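Long-range contact in metallo-beta-lactamase (Chryseobacterium indologenes, PDB 3L6N), which hydrolyses the beta-lactam ring of penicillins, cephalosporins and carbapenems with the help of zinc ions, conferring resistance to these antibiotics: residues D133-W147 with W179-A193. Residues are numbered along the deposited sequence; the frame is centred on the assembly and turned at random.
Sequences DFLGEGHTADNVVVW and WPKTINKLKAKYSKA. With ZN (zinc ion), chain B.
Trp-179 sets CG opposite its own backbone N (chi1 -160°), which lays one face of the indole against Gly-138 and His-139, and Tyr-190, with CG opposite the carbonyl carbon (chi1 -57°), lets its phenol reach Asp-133. These two aromatics stand near the ends of a seam in the alpha-beta/beta-alpha sandwich of the metallo-beta-lactamases, where helix 179-189 packs on the zinc-ligand loop and the strands flanking it. Gly-138, lacking a side chain, lets its backbone lie flat on the indole: its CA sits 3.9 Å from the centroid of the five-membered ring, a CH-pi contact, while CB of His-139 adds an off-centre one to the six-membered ring. NE1 of Trp-179 is hydrogen-bonded to Leu-159 O, a link that restrains the ring's rotation. The imidazole of His-139 leads away from the indole, and its NE2 binds zinc at 2.0 Å, together with His-76, His-78 and a water.

Thr-182 suits the next turn because both its branches work: OG1 is hydrogen-bonded to Glu-137 O at 2.6 Å, tilted 32° from the carbonyl plane, and also meets Gln-178 O, and CG2 packs against CB of Leu-135. Leu-135 then fills the middle, its CD1 touching Leu-186 CB at 3.7 Å and meeting the edge of the Tyr-190 ring. Beyond it, Trp-147 offers one face to Tyr-190 CD2, the two rings oblique to each other, and its CZ3 touches Ala-193 CB, a methyl small enough to come close. Lys-189 lays its CG over a face of the Tyr-190 ring and reaches Asp-133 through a long salt bridge and a shared water. Asp-133 OD1, near the plane of the phenol, accepts from Tyr-190 OH a hydrogen bond whose 2.4 Å length is very short and so doubtful in detail.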
loop_
_atom_site.group_PDB
_atom_site.type_symbol
_atom_site.label_atom_id
_atom_site.label_comp_id
_atom_site.label_asym_id
_atom_site.label_seq_id
_atom_site.Cartn_x
_atom_site.Cartn_y
_atom_site.Cartn_z
ATOM N N ASP A 133 10.644 -1.462 -2.351
ATOM C CA ASP A 133 11.843 -1.514 -1.504
ATOM C C ASP A 133 11.555 -2.127 -0.138
ATOM O O ASP A 133 10.544 -1.809 0.497
ATOM C CB ASP A 133 12.399 -0.108 -1.286
ATOM C CG ASP A 133 13.420 0.305 -2.337
ATOM O OD1 ASP A 133 13.356 1.476 -2.787
ATOM O OD2 ASP A 133 14.296 -0.514 -2.694
ATOM N N PHE A 134 12.452 -2.997 0.318
ATOM C CA PHE A 134 12.422 -3.453 1.695
ATOM C C PHE A 134 13.517 -2.723 2.471
ATOM O O PHE A 134 14.711 -2.902 2.194
ATOM C CB PHE A 134 12.612 -4.969 1.789
ATOM C CG PHE A 134 12.592 -5.475 3.194
ATOM C CD1 PHE A 134 11.393 -5.549 3.887
ATOM C CD2 PHE A 134 13.771 -5.839 3.838
ATOM C CE1 PHE A 134 11.360 -5.996 5.202
ATOM C CE2 PHE A 134 13.751 -6.287 5.148
ATOM C CZ PHE A 134 12.541 -6.368 5.830
ATOM N N LEU A 135 13.108 -1.897 3.425
ATOM C CA LEU A 135 14.055 -1.050 4.168
ATOM C C LEU A 135 14.357 -1.619 5.549
ATOM O O LEU A 135 15.196 -1.080 6.291
ATOM C CB LEU A 135 13.520 0.379 4.298
ATOM C CG LEU A 135 13.233 1.139 2.996
ATOM C CD1 LEU A 135 12.373 2.369 3.282
ATOM C CD2 LEU A 135 14.530 1.520 2.278
ATOM N N GLY A 136 13.676 -2.706 5.901
ATOM C CA GLY A 136 13.764 -3.239 7.251
ATOM C C GLY A 136 12.401 -3.467 7.875
ATOM O O GLY A 136 11.378 -3.047 7.330
ATOM N N GLU A 137 12.400 -4.139 9.019
ATOM C CA GLU A 137 11.180 -4.457 9.743
ATOM C C GLU A 137 10.624 -3.255 10.482
ATOM O O GLU A 137 11.364 -2.344 10.859
ATOM C CB GLU A 137 11.441 -5.607 10.721
ATOM C CG GLU A 137 12.063 -6.820 10.036
ATOM C CD GLU A 137 12.081 -8.072 10.892
ATOM O OE1 GLU A 137 11.464 -8.081 11.972
ATOM O OE2 GLU A 137 12.722 -9.056 10.465
ATOM N N GLY A 138 9.315 -3.254 10.700
ATOM C CA GLY A 138 8.682 -2.160 11.415
ATOM C C GLY A 138 7.296 -2.501 11.893
ATOM O O GLY A 138 7.123 -3.220 12.878
ATOM N N HIS A 139 6.303 -1.989 11.169
ATOM C CA HIS A 139 4.910 -2.331 11.411
ATOM C C HIS A 139 4.714 -3.852 11.361
ATOM O O HIS A 139 3.981 -4.402 12.171
ATOM C CB HIS A 139 4.018 -1.631 10.380
ATOM C CG HIS A 139 2.626 -2.179 10.315
ATOM N ND1 HIS A 139 1.677 -1.942 11.288
ATOM C CD2 HIS A 139 2.032 -2.978 9.397
ATOM C CE1 HIS A 139 0.555 -2.558 10.967
ATOM N NE2 HIS A 139 0.742 -3.191 9.822
ATOM N N THR A 140 5.352 -4.500 10.385
ATOM C CA THR A 140 5.473 -5.956 10.344
ATOM C C THR A 140 6.881 -6.323 9.874
ATOM O O THR A 140 7.676 -5.442 9.508
ATOM C CB THR A 140 4.485 -6.573 9.344
ATOM O OG1 THR A 140 4.660 -5.931 8.075
ATOM C CG2 THR A 140 3.036 -6.412 9.822
ATOM N N ALA A 141 7.191 -7.621 9.854
ATOM C CA ALA A 141 8.507 -8.067 9.402
ATOM C C ALA A 141 8.648 -7.979 7.884
ATOM O O ALA A 141 9.765 -7.958 7.357
ATOM C CB ALA A 141 8.778 -9.501 9.876
ATOM N N ASP A 142 7.514 -7.935 7.184
ATOM C CA ASP A 142 7.497 -8.009 5.720
ATOM C C ASP A 142 7.147 -6.691 5.027
ATOM O O ASP A 142 7.073 -6.633 3.796
ATOM C CB ASP A 142 6.542 -9.121 5.238
ATOM C CG ASP A 142 5.072 -8.836 5.574
ATOM O OD1 ASP A 142 4.793 -8.269 6.648
ATOM O OD2 ASP A 142 4.187 -9.205 4.762
ATOM N N ASN A 143 6.896 -5.641 5.798
ATOM C CA ASN A 143 6.451 -4.394 5.165
ATOM C C ASN A 143 7.448 -3.838 4.154
ATOM O O ASN A 143 8.656 -3.814 4.405
ATOM C CB ASN A 143 5.979 -3.324 6.175
ATOM C CG ASN A 143 6.991 -3.005 7.285
ATOM O OD1 ASN A 143 6.586 -2.508 8.332
ATOM N ND2 ASN A 143 8.283 -3.235 7.054
ATOM N N VAL A 144 6.922 -3.418 3.008
ATOM C CA VAL A 144 7.725 -2.803 1.956
ATOM C C VAL A 144 7.111 -1.457 1.587
ATOM O O VAL A 144 5.950 -1.196 1.898
ATOM C CB VAL A 144 7.839 -3.700 0.700
ATOM C CG1 VAL A 144 8.670 -4.942 1.006
ATOM C CG2 VAL A 144 6.444 -4.093 0.160
ATOM N N VAL A 145 7.906 -0.613 0.934
ATOM C CA VAL A 145 7.456 0.688 0.443
ATOM C C VAL A 145 7.524 0.679 -1.086
ATOM O O VAL A 145 8.206 -0.163 -1.673
ATOM C CB VAL A 145 8.323 1.848 1.011
ATOM C CG1 VAL A 145 8.253 1.896 2.549
ATOM C CG2 VAL A 145 9.798 1.752 0.519
ATOM N N VAL A 146 6.822 1.611 -1.728
ATOM C CA VAL A 146 6.846 1.708 -3.181
ATOM C C VAL A 146 7.238 3.114 -3.599
ATOM O O VAL A 146 6.587 4.098 -3.229
ATOM C CB VAL A 146 5.492 1.317 -3.840
ATOM C CG1 VAL A 146 5.660 1.216 -5.354
ATOM C CG2 VAL A 146 4.986 -0.024 -3.283
ATOM N N TRP A 147 8.332 3.201 -4.356
ATOM C CA TRP A 147 8.843 4.488 -4.832
ATOM C C TRP A 147 8.448 4.707 -6.284
ATOM O O TRP A 147 8.616 3.816 -7.117
ATOM C CB TRP A 147 10.373 4.502 -4.691
ATOM C CG TRP A 147 11.073 5.702 -5.306
ATOM C CD1 TRP A 147 12.033 5.678 -6.278
ATOM C CD2 TRP A 147 10.877 7.082 -4.966
ATOM N NE1 TRP A 147 12.441 6.961 -6.572
ATOM C CE2 TRP A 147 11.752 7.840 -5.780
ATOM C CE3 TRP A 147 10.056 7.750 -4.051
ATOM C CZ2 TRP A 147 11.818 9.236 -5.711
ATOM C CZ3 TRP A 147 10.121 9.142 -3.981
ATOM C CH2 TRP A 147 10.999 9.866 -4.806
ATOM N N TRP A 179 11.817 -0.687 14.125
ATOM C CA TRP A 179 10.956 0.264 13.419
ATOM C C TRP A 179 11.586 1.668 13.235
ATOM O O TRP A 179 11.636 2.158 12.103
ATOM C CB TRP A 179 9.596 0.328 14.115
ATOM C CG TRP A 179 8.455 0.866 13.302
ATOM C CD1 TRP A 179 8.524 1.663 12.190
ATOM C CD2 TRP A 179 7.063 0.674 13.573
ATOM N NE1 TRP A 179 7.255 1.969 11.750
ATOM C CE2 TRP A 179 6.343 1.382 12.585
ATOM C CE3 TRP A 179 6.350 -0.024 14.559
ATOM C CZ2 TRP A 179 4.944 1.400 12.546
ATOM C CZ3 TRP A 179 4.957 0.002 14.524
ATOM C CH2 TRP A 179 4.272 0.705 13.517
ATOM N N PRO A 180 12.098 2.301 14.322
ATOM C CA PRO A 180 12.682 3.639 14.122
ATOM C C PRO A 180 13.932 3.616 13.244
ATOM O O PRO A 180 14.187 4.574 12.508
ATOM C CB PRO A 180 13.040 4.092 15.547
ATOM C CG PRO A 180 13.167 2.834 16.324
ATOM C CD PRO A 180 12.153 1.899 15.741
ATOM N N LYS A 181 14.698 2.524 13.314
ATOM C CA LYS A 181 15.873 2.345 12.470
ATOM C C LYS A 181 15.453 2.250 11.012
ATOM O O LYS A 181 16.065 2.859 10.145
ATOM C CB LYS A 181 16.676 1.111 12.895
ATOM C CG LYS A 181 17.179 1.182 14.330
ATOM C CD LYS A 181 17.526 -0.190 14.871
ATOM C CE LYS A 181 18.305 -0.085 16.170
ATOM N NZ LYS A 181 19.736 0.230 15.906
ATOM N N THR A 182 14.381 1.502 10.752
ATOM C CA THR A 182 13.842 1.396 9.402
ATOM C C THR A 182 13.339 2.756 8.909
ATOM O O THR A 182 13.598 3.125 7.772
ATOM C CB THR A 182 12.733 0.341 9.335
ATOM O OG1 THR A 182 13.281 -0.924 9.734
ATOM C CG2 THR A 182 12.192 0.209 7.907
ATOM N N ILE A 183 12.634 3.486 9.771
ATOM C CA ILE A 183 12.143 4.833 9.430
ATOM C C ILE A 183 13.286 5.814 9.149
ATOM O O ILE A 183 13.204 6.626 8.222
ATOM C CB ILE A 183 11.180 5.395 10.520
ATOM C CG1 ILE A 183 9.818 4.698 10.432
ATOM C CG2 ILE A 183 11.007 6.929 10.397
ATOM C CD1 ILE A 183 9.001 5.070 9.192
ATOM N N ASN A 184 14.356 5.735 9.934
ATOM C CA ASN A 184 15.495 6.622 9.705
ATOM C C ASN A 184 16.228 6.297 8.406
ATOM O O ASN A 184 16.728 7.203 7.733
ATOM C CB ASN A 184 16.413 6.683 10.929
ATOM C CG ASN A 184 15.798 7.491 12.068
ATOM O OD1 ASN A 184 15.236 8.567 11.846
ATOM N ND2 ASN A 184 15.883 6.969 13.281
ATOM N N LYS A 185 16.245 5.016 8.032
ATOM C CA LYS A 185 16.741 4.596 6.717
ATOM C C LYS A 185 15.864 5.152 5.591
ATOM O O LYS A 185 16.375 5.589 4.560
ATOM C CB LYS A 185 16.824 3.071 6.607
ATOM C CG LYS A 185 17.994 2.440 7.354
ATOM C CD LYS A 185 18.079 0.942 7.088
ATOM C CE LYS A 185 19.228 0.312 7.869
ATOM N NZ LYS A 185 19.352 -1.149 7.596
ATOM N N LEU A 186 14.545 5.123 5.792
ATOM C CA LEU A 186 13.598 5.673 4.821
ATOM C C LEU A 186 13.854 7.167 4.638
ATOM O O LEU A 186 13.987 7.652 3.506
ATOM C CB LEU A 186 12.153 5.430 5.293
ATOM C CG LEU A 186 10.959 5.849 4.422
ATOM C CD1 LEU A 186 9.731 5.062 4.839
ATOM C CD2 LEU A 186 10.674 7.347 4.492
ATOM N N LYS A 187 13.911 7.872 5.770
ATOM C CA LYS A 187 14.104 9.324 5.840
ATOM C C LYS A 187 15.372 9.759 5.102
ATOM O O LYS A 187 15.386 10.798 4.433
ATOM C CB LYS A 187 14.136 9.753 7.316
ATOM C CG LYS A 187 14.402 11.228 7.597
ATOM C CD LYS A 187 14.448 11.481 9.101
ATOM C CE LYS A 187 14.870 12.914 9.407
ATOM N NZ LYS A 187 14.922 13.181 10.880
ATOM N N ALA A 188 16.417 8.945 5.213
ATOM C CA ALA A 188 17.699 9.221 4.573
ATOM C C ALA A 188 17.691 8.902 3.075
ATOM O O ALA A 188 18.353 9.581 2.284
ATOM C CB ALA A 188 18.809 8.456 5.280
ATOM N N LYS A 189 16.933 7.879 2.688
ATOM C CA LYS A 189 16.925 7.392 1.312
ATOM C C LYS A 189 16.014 8.191 0.367
ATOM O O LYS A 189 16.345 8.375 -0.804
ATOM C CB LYS A 189 16.544 5.906 1.278
ATOM C CG LYS A 189 16.600 5.282 -0.104
ATOM C CD LYS A 189 16.501 3.776 -0.062
ATOM C CE LYS A 189 16.544 3.203 -1.468
ATOM N NZ LYS A 189 16.991 1.793 -1.486
ATOM N N TYR A 190 14.869 8.646 0.869
ATOM C CA TYR A 190 13.874 9.304 0.008
ATOM C C TYR A 190 13.744 10.798 0.280
ATOM O O TYR A 190 12.648 11.313 0.524
ATOM C CB TYR A 190 12.517 8.603 0.098
ATOM C CG TYR A 190 12.599 7.147 -0.263
ATOM C CD1 TYR A 190 12.528 6.176 0.727
ATOM C CD2 TYR A 190 12.778 6.740 -1.589
ATOM C CE1 TYR A 190 12.612 4.844 0.420
ATOM C CE2 TYR A 190 12.869 5.389 -1.914
ATOM C CZ TYR A 190 12.785 4.454 -0.894
ATOM O OH TYR A 190 12.859 3.118 -1.152
ATOM N N SER A 191 14.887 11.481 0.233
ATOM C CA SER A 191 14.928 12.935 0.334
ATOM C C SER A 191 14.222 13.594 -0.860
ATOM O O SER A 191 13.648 14.675 -0.718
ATOM C CB SER A 191 16.378 13.425 0.460
ATOM O OG SER A 191 17.197 12.882 -0.565
ATOM N N LYS A 192 14.241 12.929 -2.017
ATOM C CA LYS A 192 13.573 13.436 -3.226
ATOM C C LYS A 192 12.040 13.368 -3.157
ATOM O O LYS A 192 11.353 14.015 -3.952
ATOM C CB LYS A 192 14.058 12.706 -4.482
ATOM C CG LYS A 192 15.461 13.083 -4.947
ATOM C CD LYS A 192 15.729 12.505 -6.330
ATOM C CE LYS A 192 17.212 12.530 -6.674
ATOM N NZ LYS A 192 17.448 12.073 -8.074
ATOM N N ALA A 193 11.512 12.591 -2.211
ATOM C CA ALA A 193 10.063 12.445 -2.058
ATOM C C ALA A 193 9.415 13.740 -1.594
ATOM O O ALA A 193 9.788 14.301 -0.560
ATOM C CB ALA A 193 9.729 11.313 -1.092
HETATM ZN ZN ZN B . -0.565 -4.178 8.670
HETATM O O HOH W 1 16.744 0.092 -3.276
HETATM O O HOH W 2 -2.117 -3.151 8.241
#